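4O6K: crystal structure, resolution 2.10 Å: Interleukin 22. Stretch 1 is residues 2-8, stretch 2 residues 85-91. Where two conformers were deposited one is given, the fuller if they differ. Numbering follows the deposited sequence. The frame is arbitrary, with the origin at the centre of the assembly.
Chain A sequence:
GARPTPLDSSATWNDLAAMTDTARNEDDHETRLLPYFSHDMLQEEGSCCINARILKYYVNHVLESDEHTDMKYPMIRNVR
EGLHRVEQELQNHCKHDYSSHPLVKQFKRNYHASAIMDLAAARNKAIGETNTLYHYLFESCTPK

Stretch 1 (2-8) ARPTPLD
Stretch 2, residues 85-91: RVEQELQ

No direct hydrogen bond joins these two stretches; their one polar link passes through a water. Water 1 accepts from the backbone N of Thr 5 at 3.0 Å and donates to OE1 of Glu 89 at 2.6 Å, coupling a helix carboxylate to a main-chain amide of the N-terminal segment. Glu 89 reaches this position with an extended side chain, chi1 -178° and chi2 170°, both t, chi3 near -3°, and its CA-to-CB bond points toward the segment. The same OE1 lies 3.7 Å from CA of Pro 4.

The rest is apolar packing against a regular helix. Residues 85-91 belong to a longer helix, with phi of -57° to -67°, psi of -28° to -51° and i to i+4 bonds such as Leu 90 N to Val 86 O at 3.0 Å. In the N-terminal segment Ala 2, out of reach of the helix, is extended (-162/-178), Arg 3 turns at -86/-53, and Pro 4 adopts -69/121. A 3-10 segment follows: Thr 5 -54/-31, Pro 6 -63/-21, Leu 7 -68/-15, Asp 8 -103/9. Leu 7 N to Pro 4 O and Asp 8 N to Thr 5 O, each 2.9 Å, hold it.

Register is set by Pro 4 and Val 86, whose CA atoms are 5.8 Å apart. The segment runs roughly opposite to the helix, so Arg 3 meets Leu 90 while the later Pro 6 and Leu 7 meet the earlier Val 86. Pro 4 is buried, its CA-to-CB bond points toward the helix, and its ring is C-gamma exo. Its CG touches CD2 of Leu 90 at 3.6 Å and CG1 of Val 86 at 3.9 Å. Leu 90 starts sideways, but with chi1 -72° (m) and chi2 -179° (t) its end comes nearer. CG of Arg 3, chi1 28° (between wells), approaches CD2 of Leu 90 at 4.2 Å.

Val 86 has chi1 173° (t); its CA-to-CB bond lies sideways, yet both methyls are used. CG2 meets CB of Pro 6 at 3.8 Å, while CG1 lies 4.3 Å from CD1 of Leu 7 (chi1 -83°, m; chi2 161°, t). Pro 6, also C-gamma exo, and Leu 7 direct their CA-to-CB bonds toward the helix. The CA-to-CB bond of Glu 87 points away.

The rule is economical: Pro 4, just before the 3-10 segment, spans i and i+4 (Val 86 and Leu 90); Pro 6 and Leu 7, within it, pack on i, while i+3 (Glu 89) supplies the carboxylate. The stretches bury 318 Å², both sides summed.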

# COMPACT_ATOMS: atom_id res chain seq x y z
N ALA A 2 5.31 9.20 -11.56
CA ALA A 2 4.53 7.97 -11.71
C ALA A 2 3.45 8.30 -12.72
O ALA A 2 3.43 9.42 -13.22
CB ALA A 2 3.93 7.51 -10.40
N ARG A 3 2.56 7.36 -13.04
CA ARG A 3 1.46 7.68 -13.95
C ARG A 3 0.27 8.28 -13.18
O ARG A 3 -0.21 9.35 -13.56
CB ARG A 3 1.03 6.46 -14.80
CG ARG A 3 1.23 5.07 -14.22
CD ARG A 3 1.02 3.98 -15.27
NE ARG A 3 2.24 3.70 -16.03
CZ ARG A 3 2.91 2.56 -15.97
NH1 ARG A 3 2.48 1.57 -15.20
NH2 ARG A 3 4.00 2.39 -16.70
N PRO A 4 -0.23 7.61 -12.11
CA PRO A 4 -1.37 8.26 -11.44
C PRO A 4 -0.90 9.52 -10.73
O PRO A 4 -0.03 9.44 -9.86
CB PRO A 4 -1.84 7.21 -10.43
CG PRO A 4 -1.22 5.93 -10.87
CD PRO A 4 0.10 6.35 -11.42
N THR A 5 -1.48 10.65 -11.10
CA THR A 5 -1.03 11.96 -10.61
C THR A 5 -0.95 12.15 -9.08
O THR A 5 -0.11 12.92 -8.62
CB THR A 5 -1.92 13.06 -11.21
OG1 THR A 5 -3.27 12.91 -10.75
CG2 THR A 5 -1.89 12.97 -12.72
N PRO A 6 -1.81 11.47 -8.28
CA PRO A 6 -1.62 11.64 -6.84
C PRO A 6 -0.27 11.15 -6.32
O PRO A 6 0.16 11.57 -5.24
CB PRO A 6 -2.76 10.82 -6.23
CG PRO A 6 -3.80 10.81 -7.28
CD PRO A 6 -3.06 10.74 -8.57
N LEU A 7 0.38 10.26 -7.07
CA LEU A 7 1.71 9.79 -6.70
C LEU A 7 2.74 10.91 -6.82
O LEU A 7 3.85 10.81 -6.30
CB LEU A 7 2.11 8.59 -7.56
CG LEU A 7 1.58 7.23 -7.08
CD1 LEU A 7 1.62 6.19 -8.18
CD2 LEU A 7 2.41 6.76 -5.90
N ASP A 8 2.36 11.98 -7.51
CA ASP A 8 3.22 13.15 -7.64
C ASP A 8 2.76 14.28 -6.71
O ASP A 8 3.26 15.40 -6.78
CB ASP A 8 3.25 13.64 -9.09
CG ASP A 8 4.12 12.77 -9.97
OD1 ASP A 8 5.21 12.37 -9.52
OD2 ASP A 8 3.71 12.48 -11.12
N ARG A 85 -8.39 6.04 -5.65
CA ARG A 85 -8.31 6.66 -6.97
C ARG A 85 -7.11 6.15 -7.75
O ARG A 85 -7.21 5.86 -8.94
CB ARG A 85 -8.26 8.19 -6.84
CG ARG A 85 -9.54 8.80 -6.30
CD ARG A 85 -9.49 10.32 -6.33
NE ARG A 85 -10.69 10.92 -5.76
CZ ARG A 85 -10.77 11.39 -4.51
NH1 ARG A 85 -9.71 11.32 -3.71
NH2 ARG A 85 -11.90 11.92 -4.07
N VAL A 86 -5.97 6.06 -7.07
CA VAL A 86 -4.75 5.52 -7.67
C VAL A 86 -4.96 4.07 -8.13
O VAL A 86 -4.66 3.72 -9.27
CB VAL A 86 -3.57 5.57 -6.69
CG1 VAL A 86 -2.36 4.84 -7.27
CG2 VAL A 86 -3.22 7.01 -6.35
N GLU A 87 -5.48 3.25 -7.22
CA GLU A 87 -5.74 1.84 -7.50
C GLU A 87 -6.67 1.66 -8.70
O GLU A 87 -6.44 0.80 -9.55
CB GLU A 87 -6.33 1.16 -6.26
CG GLU A 87 -6.37 -0.36 -6.32
CD GLU A 87 -7.56 -0.89 -7.10
OE1 GLU A 87 -8.66 -0.31 -6.96
OE2 GLU A 87 -7.40 -1.88 -7.84
N GLN A 88 -7.73 2.46 -8.75
CA GLN A 88 -8.70 2.37 -9.84
C GLN A 88 -8.08 2.67 -11.20
O GLN A 88 -8.35 1.98 -12.18
CB GLN A 88 -9.88 3.30 -9.58
CG GLN A 88 -10.86 2.77 -8.55
CD GLN A 88 -11.44 1.42 -8.94
OE1 GLN A 88 -11.18 0.40 -8.31
NE2 GLN A 88 -12.24 1.41 -10.00
N GLU A 89 -7.25 3.71 -11.26
CA GLU A 89 -6.58 4.06 -12.51
C GLU A 89 -5.58 2.98 -12.93
O GLU A 89 -5.50 2.63 -14.10
CB GLU A 89 -5.85 5.40 -12.38
CG GLU A 89 -5.17 5.83 -13.68
CD GLU A 89 -4.65 7.25 -13.63
OE1 GLU A 89 -4.87 7.93 -12.61
OE2 GLU A 89 -4.04 7.69 -14.63
N LEU A 90 -4.82 2.47 -11.96
CA LEU A 90 -3.85 1.42 -12.25
C LEU A 90 -4.54 0.14 -12.72
O LEU A 90 -4.10 -0.49 -13.68
CB LEU A 90 -2.99 1.12 -11.02
CG LEU A 90 -1.97 2.20 -10.66
CD1 LEU A 90 -1.17 1.79 -9.44
CD2 LEU A 90 -1.06 2.46 -11.85
N GLN A 91 -5.64 -0.21 -12.07
CA GLN A 91 -6.39 -1.42 -12.42
C GLN A 91 -6.98 -1.34 -13.83
O GLN A 91 -7.16 -2.37 -14.49
CB GLN A 91 -7.46 -1.68 -11.37
CG GLN A 91 -8.54 -2.69 -11.74
CD GLN A 91 -8.92 -3.59 -10.59
OE1 GLN A 91 -8.07 -3.97 -9.77
NE2 GLN A 91 -10.21 -3.85 -10.44
O HOH W 1 -3.99 10.35 -12.76